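Local coordinates for protein putative aminooxidase (Propionibacterium acnes, PDB 2BAC) that probably isomerises polyunsaturated fatty acids, using bound flavin-adenine dinucleotide, as a member of the flavin-containing amine oxidoreductase family, at residues Y128-H133 against V181-D186; W161-T166 against Y297-M302; I277-M282 against Y328-H333. All blocks are in the same frame, centred on the assembly; numbering follows the deposited sequence.

Overall arrangement
Following the chain from its N terminus, residues 128-133 open interaction 1 in the loop between helices 106-121 and 145-151. Residues 161-166 come next, before 181-186 close interaction 1 at the end of helix 178-184. Interaction 2, begun at 161-166, closes only at 297-302, so interactions 1 and 2 cross. Residues 277-282 precede that closure, and interaction 3 ends at 328-333, so interactions 2 and 3 cross as well, while 1 and 3 follow in series. Interaction 1 joins helix and loop, interaction 2 ties a turn between helices to the mixed sheet, and interaction 3 pairs two strands of that sheet. All three touch the bound fatty acid.

Interaction 1 of 3, residues Y128-H133 against V181-D186; sequences YDANGH and VLKYLD. With ODT ((11E,13E,15Z)-octadeca-11,13,15-trienoic acid), chain E.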
loop_
_atom_site.group_PDB
_atom_site.type_symbol
_atom_site.label_atom_id
_atom_site.label_comp_id
_atom_site.label_asym_id
_atom_site.label_seq_id
_atom_site.Cartn_x
_atom_site.Cartn_y
_atom_site.Cartn_z
ATOM N N TYR A 128 -4.612 -17.819 6.449
ATOM C CA TYR A 128 -3.487 -16.896 6.196
ATOM C C TYR A 128 -3.916 -15.568 5.566
ATOM O O TYR A 128 -3.299 -14.521 5.796
ATOM C CB TYR A 128 -2.442 -17.563 5.275
ATOM C CG TYR A 128 -2.869 -17.673 3.818
ATOM C CD1 TYR A 128 -2.407 -16.768 2.880
ATOM C CD2 TYR A 128 -3.739 -18.679 3.380
ATOM C CE1 TYR A 128 -2.784 -16.843 1.555
ATOM C CE2 TYR A 128 -4.128 -18.769 2.052
ATOM C CZ TYR A 128 -3.638 -17.849 1.135
ATOM O OH TYR A 128 -3.997 -17.913 -0.198
ATOM N N ASP A 129 -4.978 -15.650 4.775
ATOM C CA ASP A 129 -5.418 -14.572 3.899
ATOM C C ASP A 129 -6.421 -13.635 4.556
ATOM O O ASP A 129 -6.896 -12.689 3.930
ATOM C CB ASP A 129 -6.009 -15.170 2.610
ATOM C CG ASP A 129 -7.147 -16.145 2.875
ATOM O OD1 ASP A 129 -7.346 -16.524 4.036
ATOM O OD2 ASP A 129 -7.855 -16.539 1.920
ATOM N N ALA A 130 -6.753 -13.873 5.820
ATOM C CA ALA A 130 -7.688 -12.990 6.506
ATOM C C ALA A 130 -7.133 -11.556 6.489
ATOM O O ALA A 130 -5.923 -11.339 6.568
ATOM C CB ALA A 130 -7.937 -13.462 7.928
ATOM N N ASN A 131 -8.036 -10.591 6.367
ATOM C CA ASN A 131 -7.694 -9.178 6.506
ATOM C C ASN A 131 -7.202 -8.911 7.920
ATOM O O ASN A 131 -7.745 -9.474 8.896
ATOM C CB ASN A 131 -8.912 -8.315 6.210
ATOM C CG ASN A 131 -8.599 -6.837 6.227
ATOM O OD1 ASN A 131 -8.961 -6.129 7.166
ATOM N ND2 ASN A 131 -7.958 -6.355 5.175
ATOM N N GLY A 132 -6.170 -8.069 8.028
ATOM C CA GLY A 132 -5.565 -7.781 9.317
ATOM C C GLY A 132 -4.783 -8.968 9.870
ATOM O O GLY A 132 -4.606 -9.991 9.191
ATOM N N HIS A 133 -4.326 -8.811 11.112
ATOM C CA HIS A 133 -3.436 -9.756 11.773
ATOM C C HIS A 133 -3.915 -10.144 13.174
ATOM O O HIS A 133 -3.165 -10.760 13.938
ATOM C CB HIS A 133 -2.043 -9.123 11.893
ATOM C CG HIS A 133 -1.503 -8.588 10.599
ATOM N ND1 HIS A 133 -0.587 -9.276 9.831
ATOM C CD2 HIS A 133 -1.758 -7.436 9.938
ATOM C CE1 HIS A 133 -0.309 -8.570 8.749
ATOM N NE2 HIS A 133 -1.009 -7.450 8.790
ATOM N N VAL A 181 3.134 -10.638 2.613
ATOM C CA VAL A 181 3.163 -11.015 1.214
ATOM C C VAL A 181 1.858 -11.687 0.798
ATOM O O VAL A 181 1.303 -11.352 -0.252
ATOM C CB VAL A 181 4.355 -11.957 0.904
ATOM C CG1 VAL A 181 4.422 -12.256 -0.591
ATOM C CG2 VAL A 181 5.667 -11.334 1.375
ATOM N N LEU A 182 1.378 -12.603 1.652
ATOM C CA LEU A 182 0.330 -13.568 1.303
ATOM C C LEU A 182 -1.091 -13.083 1.623
ATOM O O LEU A 182 -2.062 -13.636 1.108
ATOM C CB LEU A 182 0.604 -14.919 1.975
ATOM C CG LEU A 182 1.782 -15.731 1.397
ATOM C CD1 LEU A 182 2.228 -16.860 2.344
ATOM C CD2 LEU A 182 1.467 -16.306 -0.017
ATOM N N LYS A 183 -1.201 -12.048 2.448
ATOM C CA LYS A 183 -2.468 -11.340 2.652
ATOM C C LYS A 183 -2.763 -10.396 1.487
ATOM O O LYS A 183 -3.918 -10.156 1.137
ATOM C CB LYS A 183 -2.436 -10.555 3.963
ATOM C CG LYS A 183 -2.523 -11.449 5.173
ATOM C CD LYS A 183 -2.616 -10.683 6.482
ATOM C CE LYS A 183 -2.540 -11.649 7.671
ATOM N NZ LYS A 183 -3.688 -12.596 7.644
ATOM N N TYR A 184 -1.701 -9.845 0.905
ATOM C CA TYR A 184 -1.788 -9.124 -0.362
ATOM C C TYR A 184 -1.847 -10.139 -1.520
ATOM O O TYR A 184 -2.900 -10.383 -2.080
ATOM C CB TYR A 184 -0.603 -8.161 -0.470
ATOM C CG TYR A 184 -0.226 -7.655 -1.852
ATOM C CD1 TYR A 184 -1.186 -7.313 -2.792
ATOM C CD2 TYR A 184 1.113 -7.471 -2.182
ATOM C CE1 TYR A 184 -0.831 -6.828 -4.040
ATOM C CE2 TYR A 184 1.487 -6.982 -3.422
ATOM C CZ TYR A 184 0.507 -6.664 -4.358
ATOM O OH TYR A 184 0.876 -6.206 -5.601
ATOM N N LEU A 185 -0.737 -10.755 -1.868
ATOM C CA LEU A 185 -0.759 -11.722 -2.959
ATOM C C LEU A 185 -1.201 -13.083 -2.439
ATOM O O LEU A 185 -0.395 -14.017 -2.340
ATOM C CB LEU A 185 0.609 -11.809 -3.645
ATOM C CG LEU A 185 1.009 -10.499 -4.329
ATOM C CD1 LEU A 185 2.527 -10.360 -4.457
ATOM C CD2 LEU A 185 0.281 -10.347 -5.672
ATOM N N ASP A 186 -2.485 -13.191 -2.091
ATOM C CA ASP A 186 -3.080 -14.503 -1.818
ATOM C C ASP A 186 -3.199 -15.251 -3.160
ATOM O O ASP A 186 -2.988 -14.665 -4.215
ATOM C CB ASP A 186 -4.424 -14.381 -1.069
ATOM C CG ASP A 186 -5.463 -13.556 -1.817
ATOM O OD1 ASP A 186 -5.129 -12.925 -2.828
ATOM O OD2 ASP A 186 -6.625 -13.522 -1.391
HETATM O O1 ODT E . 2.251 -5.305 -15.091
HETATM C C1 ODT E . 1.593 -4.775 -16.004
HETATM O O2 ODT E . 0.997 -5.441 -16.882
HETATM C C2 ODT E . 1.546 -3.275 -16.002
HETATM C C3 ODT E . 2.168 -2.793 -14.691
HETATM C C4 ODT E . 2.741 -1.388 -14.810
HETATM C C5 ODT E . 3.792 -1.161 -13.731
HETATM C C6 ODT E . 3.192 -0.309 -12.631
HETATM C C7 ODT E . 4.004 -0.332 -11.354
HETATM C C8 ODT E . 3.083 -0.517 -10.161
HETATM C C9 ODT E . 3.689 0.257 -9.015
HETATM C C10 ODT E . 3.190 -0.052 -7.605
HETATM C C11 ODT E . 2.005 -0.969 -7.402
HETATM C C12 ODT E . 1.759 -1.137 -6.109
HETATM C C13 ODT E . 0.725 -1.941 -5.465
HETATM C C14 ODT E . -0.199 -2.670 -6.052
HETATM C C15 ODT E . -1.110 -3.376 -5.156
HETATM C C16 ODT E . -2.093 -4.164 -5.602
HETATM C C17 ODT E . -2.379 -4.414 -7.074
HETATM C C18 ODT E . -3.562 -5.358 -7.220
HETATM O O HOH W 1 -7.469 -15.926 -0.643
HETATM O O HOH W 2 -6.783 -12.439 1.034
#
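The end of helix 178-184 packs on the loop 128-133 in the largely helical part of this amine oxidoreductase fold, with Lys183 of its last turn held among the loop's backbone carbonyls. The lysine chain runs extended from CB to CE and bends only at its last torsion (chi4 -62°), which turns the ammonium group toward the loop. Lys183 NZ donates to Tyr128 O at 2.7 Å, from well above the carbonyl plane. It also donates to Ala130 O at 2.8 Å, tilted 18° from the plane of that second carbonyl. At least two neutral carbonyls thus grip the buried ammonium, and their dipoles would be expected to favour its charge. Behind the tip, Lys183 CD lies over one face of the His133 imidazole, 4.2 Å from the ring centroid, in a CH-pi contact. That ring is fixed at both nitrogens, ND1 by Tyr379 and NE2 by the carbonyl of Ser404.

At the other end of the loop, the Tyr128 ring crosses Leu182 at about a right angle and turns an edge to the helix, Tyr128 CE1 standing 3.3 Å from Leu182 O. Its hydroxyl bonds to Phe187 N. Asp186 is the N-cap of the following helix 187-195, and its OD1 is paired with Thr189. The carboxylates of Asp129 and Asp186 do not meet directly: one water donates to Asp129 OD2 and to Asp186 OD2, spanning the 4.6 Å between these two oxygens. Next to the lysine, Tyr184 lines the fatty-acid site, Tyr184 CE1 coming within 3.3 Å of C16 of the octadecatrienoic acid.

Interaction 2 of 3, residues W161-T166 against Y297-M302; sequences WINPFT and YVPDNM. With ODT ((11E,13E,15Z)-octadeca-11,13,15-trienoic acid), chain E.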
loop_
_atom_site.group_PDB
_atom_site.type_symbol
_atom_site.label_atom_id
_atom_site.label_comp_id
_atom_site.label_asym_id
_atom_site.label_seq_id
_atom_site.Cartn_x
_atom_site.Cartn_y
_atom_site.Cartn_z
ATOM N N TRP A 161 5.847 -14.443 -7.366
ATOM C CA TRP A 161 5.465 -13.474 -6.307
ATOM C C TRP A 161 6.257 -12.163 -6.259
ATOM O O TRP A 161 5.723 -11.157 -5.805
ATOM C CB TRP A 161 5.551 -14.122 -4.918
ATOM C CG TRP A 161 4.250 -14.587 -4.458
ATOM C CD1 TRP A 161 3.385 -13.916 -3.651
ATOM C CD2 TRP A 161 3.612 -15.821 -4.805
ATOM N NE1 TRP A 161 2.246 -14.654 -3.473
ATOM C CE2 TRP A 161 2.355 -15.830 -4.166
ATOM C CE3 TRP A 161 3.974 -16.906 -5.602
ATOM C CZ2 TRP A 161 1.460 -16.899 -4.279
ATOM C CZ3 TRP A 161 3.082 -17.970 -5.725
ATOM C CH2 TRP A 161 1.833 -17.955 -5.064
ATOM N N ILE A 162 7.510 -12.183 -6.708
ATOM C CA ILE A 162 8.402 -11.022 -6.574
ATOM C C ILE A 162 7.993 -9.813 -7.420
ATOM O O ILE A 162 8.092 -8.682 -6.960
ATOM C CB ILE A 162 9.892 -11.393 -6.854
ATOM C CG1 ILE A 162 10.833 -10.291 -6.354
ATOM C CG2 ILE A 162 10.144 -11.706 -8.345
ATOM C CD1 ILE A 162 12.303 -10.722 -6.293
ATOM N N ASN A 163 7.521 -10.055 -8.647
ATOM C CA ASN A 163 7.254 -8.961 -9.595
ATOM C C ASN A 163 6.188 -7.956 -9.108
ATOM O O ASN A 163 6.463 -6.756 -9.050
ATOM C CB ASN A 163 6.903 -9.501 -10.981
ATOM C CG ASN A 163 7.974 -10.449 -11.542
ATOM O OD1 ASN A 163 9.177 -10.183 -11.462
ATOM N ND2 ASN A 163 7.522 -11.555 -12.118
ATOM N N PRO A 164 4.996 -8.445 -8.693
ATOM C CA PRO A 164 4.041 -7.527 -8.085
ATOM C C PRO A 164 4.248 -7.283 -6.571
ATOM O O PRO A 164 3.309 -6.842 -5.902
ATOM C CB PRO A 164 2.705 -8.203 -8.365
ATOM C CG PRO A 164 2.999 -9.648 -8.333
ATOM C CD PRO A 164 4.459 -9.815 -8.734
ATOM N N PHE A 165 5.449 -7.555 -6.053
ATOM C CA PHE A 165 5.770 -7.301 -4.639
ATOM C C PHE A 165 6.978 -6.395 -4.446
ATOM O O PHE A 165 6.833 -5.296 -3.936
ATOM C CB PHE A 165 5.983 -8.585 -3.826
ATOM C CG PHE A 165 5.978 -8.339 -2.357
ATOM C CD1 PHE A 165 4.775 -8.261 -1.663
ATOM C CD2 PHE A 165 7.160 -8.074 -1.670
ATOM C CE1 PHE A 165 4.753 -7.965 -0.289
ATOM C CE2 PHE A 165 7.146 -7.782 -0.294
ATOM C CZ PHE A 165 5.945 -7.738 0.396
ATOM N N THR A 166 8.163 -6.854 -4.844
ATOM C CA THR A 166 9.400 -6.065 -4.640
ATOM C C THR A 166 9.416 -4.851 -5.558
ATOM O O THR A 166 9.618 -3.736 -5.093
ATOM C CB THR A 166 10.674 -6.915 -4.855
ATOM O OG1 THR A 166 10.677 -8.007 -3.926
ATOM C CG2 THR A 166 11.954 -6.071 -4.669
ATOM N N TYR A 297 9.084 -4.593 -16.585
ATOM C CA TYR A 297 9.587 -5.057 -15.294
ATOM C C TYR A 297 11.009 -5.514 -15.489
ATOM O O TYR A 297 11.338 -6.031 -16.552
ATOM C CB TYR A 297 8.815 -6.276 -14.803
ATOM C CG TYR A 297 7.421 -5.993 -14.315
ATOM C CD1 TYR A 297 7.086 -6.160 -12.967
ATOM C CD2 TYR A 297 6.430 -5.565 -15.200
ATOM C CE1 TYR A 297 5.802 -5.923 -12.515
ATOM C CE2 TYR A 297 5.150 -5.293 -14.755
ATOM C CZ TYR A 297 4.840 -5.472 -13.407
ATOM O OH TYR A 297 3.569 -5.206 -12.954
ATOM N N VAL A 298 11.830 -5.356 -14.445
ATOM C CA VAL A 298 13.253 -5.725 -14.465
ATOM C C VAL A 298 13.578 -6.552 -13.208
ATOM O O VAL A 298 14.075 -6.025 -12.205
ATOM C CB VAL A 298 14.174 -4.452 -14.565
ATOM C CG1 VAL A 298 15.644 -4.827 -14.846
ATOM C CG2 VAL A 298 13.635 -3.476 -15.638
ATOM N N PRO A 299 13.255 -7.853 -13.244
ATOM C CA PRO A 299 13.619 -8.749 -12.130
ATOM C C PRO A 299 15.077 -8.647 -11.612
ATOM O O PRO A 299 15.292 -8.693 -10.391
ATOM C CB PRO A 299 13.292 -10.149 -12.677
ATOM C CG PRO A 299 12.182 -9.896 -13.715
ATOM C CD PRO A 299 12.470 -8.541 -14.296
ATOM N N ASP A 300 16.052 -8.481 -12.500
ATOM C CA ASP A 300 17.443 -8.233 -12.073
ATOM C C ASP A 300 17.579 -7.076 -11.079
ATOM O O ASP A 300 18.438 -7.102 -10.197
ATOM C CB ASP A 300 18.358 -7.918 -13.277
ATOM C CG ASP A 300 18.632 -9.125 -14.163
ATOM O OD1 ASP A 300 18.482 -10.278 -13.719
ATOM O OD2 ASP A 300 19.009 -8.913 -15.325
ATOM N N ASN A 301 16.763 -6.044 -11.259
ATOM C CA ASN A 301 16.866 -4.816 -10.464
ATOM C C ASN A 301 16.054 -4.897 -9.182
ATOM O O ASN A 301 16.046 -3.955 -8.386
ATOM C CB ASN A 301 16.465 -3.578 -11.295
ATOM C CG ASN A 301 17.598 -3.087 -12.209
ATOM O OD1 ASN A 301 18.710 -3.566 -12.100
ATOM N ND2 ASN A 301 17.314 -2.117 -13.087
ATOM N N MET A 302 15.396 -6.034 -8.984
ATOM C CA MET A 302 14.656 -6.326 -7.769
ATOM C C MET A 302 15.518 -7.049 -6.737
ATOM O O MET A 302 15.050 -7.328 -5.630
ATOM C CB MET A 302 13.434 -7.188 -8.099
ATOM C CG MET A 302 12.462 -6.573 -9.085
ATOM S SD MET A 302 11.103 -7.705 -9.396
ATOM C CE MET A 302 10.423 -7.119 -10.965
HETATM O O1 ODT E . 2.251 -5.305 -15.091
HETATM C C1 ODT E . 1.593 -4.775 -16.004
HETATM O O2 ODT E . 0.997 -5.441 -16.882
HETATM C C2 ODT E . 1.546 -3.275 -16.002
HETATM C C3 ODT E . 2.168 -2.793 -14.691
HETATM C C4 ODT E . 2.741 -1.388 -14.810
HETATM C C5 ODT E . 3.792 -1.161 -13.731
HETATM C C6 ODT E . 3.192 -0.309 -12.631
HETATM C C7 ODT E . 4.004 -0.332 -11.354
HETATM C C8 ODT E . 3.083 -0.517 -10.161
HETATM C C9 ODT E . 3.689 0.257 -9.015
HETATM C C10 ODT E . 3.190 -0.052 -7.605
HETATM C C11 ODT E . 2.005 -0.969 -7.402
HETATM C C12 ODT E . 1.759 -1.137 -6.109
HETATM C C13 ODT E . 0.725 -1.941 -5.465
HETATM C C14 ODT E . -0.199 -2.670 -6.052
HETATM C C15 ODT E . -1.110 -3.376 -5.156
HETATM C C16 ODT E . -2.093 -4.164 -5.602
HETATM C C17 ODT E . -2.379 -4.414 -7.074
HETATM C C18 ODT E . -3.562 -5.358 -7.220
#
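Met302, directly after the 3-10 turn 299-301, fits against the turn 162-166 beside the fatty-acid pocket, where the loop leaving strand 295-297 of the mixed sheet meets the connection between helices 158-161 and 166-170. No hydrogen bond crosses this contact, so the fit rests on van der Waals packing, and the methionine carries most of it. Its CG stands anti to the carbonyl carbon (chi1 -59°) and the chain beyond is extended, which lays the thioether across the turn. Met302 CB rests 3.9 Å from Thr166 CG2. Met302 CE comes to 3.3 Å from Asn163 OD1, the two side chains crossing at about a right angle. The turn facing it is firm: Ile162 O accepts from both Phe165 N and Thr166 N, and Thr166 OG1 is taken up by Gly171 O. On the other segment, Met302 N bonds back to Pro299 O.

The looser margin lies at Pro299 and Ile162, both partly exposed. Pro299 contributes little more than its CG, 3.8 Å from Asn163 OD1. Ile162 CG1 keeps 4.0 Å from Met302 SD.

On the ligand side the contact is buried and is made at the edge of the Tyr297 ring. Asn163 O lies near the plane of that ring, 3.6 Å from Tyr297 CE1, while Asn163 CB sits close to CD1. Beyond the ring, the phenol holds the bound fatty acid by its carboxylate, a group that Arg88 also binds: Tyr297 OH donates to O1 of the fatty acid at 2.5 Å.

Interaction 3 of 3, residues I277-M282 against Y328-H333; sequences IHQQYM and YLLRNH. With ODT ((11E,13E,15Z)-octadeca-11,13,15-trienoic acid), chain E.
Tyr281 rises from the ligand-side face of the sheet, its ring leaning toward Tyr328 and the bound fatty acid. CG stands anti to the backbone N (chi1 -167°), and from there the ring passes beside the Leu329 carbonyl. Tyr281 CB starts 4.1 Å from Leu330 CD2. Farther out, Tyr281 CD1 lies 3.4 Å from Leu329 O, and CE1 approaches Tyr328 CB. Tyr281 CZ packs 3.8 Å from Tyr328 CD1, the two rings lying obliquely. At the tip, Tyr281 OH bonds to Ala167 O and comes within 3.3 Å of C9 of the fatty acid, while C10 lies at the ring's edge. Tyr328 presents one face to C9 of the fatty acid, and both tyrosines also touch the flavin-adenine dinucleotide.

These residues belong to neighbouring antiparallel strands, 277-288 and 325-330, of the seven-stranded mixed sheet that backs the flavin and fatty-acid site. Tyr281 and Leu330 form a non-hydrogen-bonded pair, with side chains on the ligand-facing surface. The next pair along, Met282 with Leu329, is hydrogen-bonded and turns its side chains to the other face: Met282 N donates almost straight to Leu329 O (2.9 Å, 176°), and Leu329 N answers to Met282 O.

Arg331 N still bonds to Gln280 O where the strand 325-330 gives out, and Gln280 OE1 sits over the face of the Arg331 guanidinium, whose NE is bound by Lys339 O. Then a side chain takes over from the backbone. Asn332 OD1 accepts Gln280 N at 2.7 Å, the donor lying 51° out of its carbonyl plane. Asn332 ND2 makes a weak bond to Gln279 OE1 at 3.3 Å. A water links Gln279 NE2 to Asn332 O.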
loop_
_atom_site.group_PDB
_atom_site.type_symbol
_atom_site.label_atom_id
_atom_site.label_comp_id
_atom_site.label_asym_id
_atom_site.label_seq_id
_atom_site.Cartn_x
_atom_site.Cartn_y
_atom_site.Cartn_z
ATOM N N ILE A 277 8.687 -0.059 10.768
ATOM C CA ILE A 277 9.619 0.295 9.709
ATOM C C ILE A 277 8.812 0.512 8.420
ATOM O O ILE A 277 7.680 0.024 8.284
ATOM C CB ILE A 277 10.781 -0.774 9.536
ATOM C CG1 ILE A 277 10.227 -2.190 9.318
ATOM C CG2 ILE A 277 11.695 -0.794 10.757
ATOM C CD1 ILE A 277 11.305 -3.273 9.088
ATOM N N HIS A 278 9.380 1.280 7.493
ATOM C CA HIS A 278 8.686 1.611 6.253
ATOM C C HIS A 278 9.618 1.604 5.047
ATOM O O HIS A 278 10.850 1.527 5.169
ATOM C CB HIS A 278 7.961 2.967 6.376
ATOM C CG HIS A 278 8.884 4.140 6.455
ATOM N ND1 HIS A 278 9.478 4.545 7.636
ATOM C CD2 HIS A 278 9.333 4.988 5.497
ATOM C CE1 HIS A 278 10.255 5.587 7.398
ATOM N NE2 HIS A 278 10.186 5.877 6.110
ATOM N N GLN A 279 8.990 1.681 3.877
ATOM C CA GLN A 279 9.681 1.646 2.599
ATOM C C GLN A 279 9.771 3.044 2.078
ATOM O O GLN A 279 8.810 3.803 2.187
ATOM C CB GLN A 279 8.927 0.737 1.600
ATOM C CG GLN A 279 8.780 -0.716 2.088
ATOM C CD GLN A 279 10.142 -1.419 2.288
ATOM O OE1 GLN A 279 10.631 -1.551 3.411
ATOM N NE2 GLN A 279 10.746 -1.850 1.200
ATOM N N GLN A 280 10.931 3.391 1.533
ATOM C CA GLN A 280 11.114 4.639 0.801
ATOM C C GLN A 280 11.004 4.371 -0.708
ATOM O O GLN A 280 11.995 4.129 -1.394
ATOM C CB GLN A 280 12.441 5.287 1.206
ATOM C CG GLN A 280 12.457 5.623 2.700
ATOM C CD GLN A 280 13.813 6.075 3.204
ATOM O OE1 GLN A 280 14.416 7.012 2.664
ATOM N NE2 GLN A 280 14.294 5.425 4.260
ATOM N N TYR A 281 9.765 4.407 -1.201
ATOM C CA TYR A 281 9.422 4.048 -2.587
ATOM C C TYR A 281 9.323 5.338 -3.434
ATOM O O TYR A 281 8.519 6.244 -3.124
ATOM C CB TYR A 281 8.099 3.267 -2.556
ATOM C CG TYR A 281 7.687 2.524 -3.808
ATOM C CD1 TYR A 281 8.630 1.894 -4.627
ATOM C CD2 TYR A 281 6.320 2.406 -4.153
ATOM C CE1 TYR A 281 8.237 1.195 -5.772
ATOM C CE2 TYR A 281 5.917 1.700 -5.288
ATOM C CZ TYR A 281 6.884 1.106 -6.095
ATOM O OH TYR A 281 6.506 0.406 -7.218
ATOM N N MET A 282 10.174 5.430 -4.469
ATOM C CA MET A 282 10.329 6.654 -5.263
ATOM C C MET A 282 9.815 6.514 -6.689
ATOM O O MET A 282 10.212 5.607 -7.414
ATOM C CB MET A 282 11.794 7.096 -5.316
ATOM C CG MET A 282 12.008 8.426 -6.042
ATOM S SD MET A 282 13.577 9.170 -5.582
ATOM C CE MET A 282 14.495 9.217 -7.117
ATOM N N TYR A 328 9.733 3.382 -11.117
ATOM C CA TYR A 328 9.607 2.929 -9.723
ATOM C C TYR A 328 10.887 2.286 -9.181
ATOM O O TYR A 328 11.435 1.351 -9.792
ATOM C CB TYR A 328 8.421 1.960 -9.585
ATOM C CG TYR A 328 7.142 2.559 -10.118
ATOM C CD1 TYR A 328 6.231 3.174 -9.269
ATOM C CD2 TYR A 328 6.882 2.576 -11.495
ATOM C CE1 TYR A 328 5.068 3.762 -9.762
ATOM C CE2 TYR A 328 5.727 3.163 -12.008
ATOM C CZ TYR A 328 4.823 3.757 -11.141
ATOM O OH TYR A 328 3.693 4.336 -11.661
ATOM N N LEU A 329 11.351 2.787 -8.029
ATOM C CA LEU A 329 12.567 2.274 -7.382
ATOM C C LEU A 329 12.476 2.341 -5.845
ATOM O O LEU A 329 11.715 3.138 -5.293
ATOM C CB LEU A 329 13.808 3.043 -7.876
ATOM C CG LEU A 329 13.977 4.539 -7.537
ATOM C CD1 LEU A 329 14.666 4.735 -6.209
ATOM C CD2 LEU A 329 14.755 5.278 -8.650
ATOM N N LEU A 330 13.265 1.510 -5.169
ATOM C CA LEU A 330 13.329 1.520 -3.717
ATOM C C LEU A 330 14.653 2.085 -3.229
ATOM O O LEU A 330 15.704 1.797 -3.800
ATOM C CB LEU A 330 13.116 0.110 -3.157
ATOM C CG LEU A 330 11.687 -0.257 -2.757
ATOM C CD1 LEU A 330 11.616 -1.735 -2.331
ATOM C CD2 LEU A 330 11.147 0.657 -1.635
ATOM N N ARG A 331 14.594 2.899 -2.174
ATOM C CA ARG A 331 15.787 3.550 -1.632
ATOM C C ARG A 331 16.326 2.915 -0.343
ATOM O O ARG A 331 17.368 3.342 0.153
ATOM C CB ARG A 331 15.497 5.031 -1.382
ATOM C CG ARG A 331 15.180 5.815 -2.639
ATOM C CD ARG A 331 14.709 7.226 -2.317
ATOM N NE ARG A 331 15.740 7.960 -1.596
ATOM C CZ ARG A 331 15.534 9.040 -0.854
ATOM N NH1 ARG A 331 14.325 9.554 -0.736
ATOM N NH2 ARG A 331 16.560 9.627 -0.229
ATOM N N ASN A 332 15.654 1.889 0.178
ATOM C CA ASN A 332 15.993 1.292 1.472
ATOM C C ASN A 332 15.936 -0.253 1.504
ATOM O O ASN A 332 15.149 -0.876 0.793
ATOM C CB ASN A 332 15.034 1.838 2.539
ATOM C CG ASN A 332 13.641 1.226 2.429
ATOM O OD1 ASN A 332 12.889 1.544 1.513
ATOM N ND2 ASN A 332 13.311 0.306 3.349
ATOM N N HIS A 333 16.764 -0.842 2.366
ATOM C CA HIS A 333 16.727 -2.260 2.691
ATOM C C HIS A 333 17.427 -2.431 4.048
ATOM O O HIS A 333 18.452 -1.810 4.288
ATOM C CB HIS A 333 17.463 -3.058 1.614
ATOM C CG HIS A 333 17.419 -4.545 1.801
ATOM N ND1 HIS A 333 18.193 -5.208 2.734
ATOM C CD2 HIS A 333 16.729 -5.504 1.135
ATOM C CE1 HIS A 333 17.955 -6.505 2.653
ATOM N NE2 HIS A 333 17.072 -6.713 1.688
HETATM O O1 ODT E . 2.251 -5.305 -15.091
HETATM C C1 ODT E . 1.593 -4.775 -16.004
HETATM O O2 ODT E . 0.997 -5.441 -16.882
HETATM C C2 ODT E . 1.546 -3.275 -16.002
HETATM C C3 ODT E . 2.168 -2.793 -14.691
HETATM C C4 ODT E . 2.741 -1.388 -14.810
HETATM C C5 ODT E . 3.792 -1.161 -13.731
HETATM C C6 ODT E . 3.192 -0.309 -12.631
HETATM C C7 ODT E . 4.004 -0.332 -11.354
HETATM C C8 ODT E . 3.083 -0.517 -10.161
HETATM C C9 ODT E . 3.689 0.257 -9.015
HETATM C C10 ODT E . 3.190 -0.052 -7.605
HETATM C C11 ODT E . 2.005 -0.969 -7.402
HETATM C C12 ODT E . 1.759 -1.137 -6.109
HETATM C C13 ODT E . 0.725 -1.941 -5.465
HETATM C C14 ODT E . -0.199 -2.670 -6.052
HETATM C C15 ODT E . -1.110 -3.376 -5.156
HETATM C C16 ODT E . -2.093 -4.164 -5.602
HETATM C C17 ODT E . -2.379 -4.414 -7.074
HETATM C C18 ODT E . -3.562 -5.358 -7.220
HETATM O O HOH W 3 13.521 -3.160 0.806
#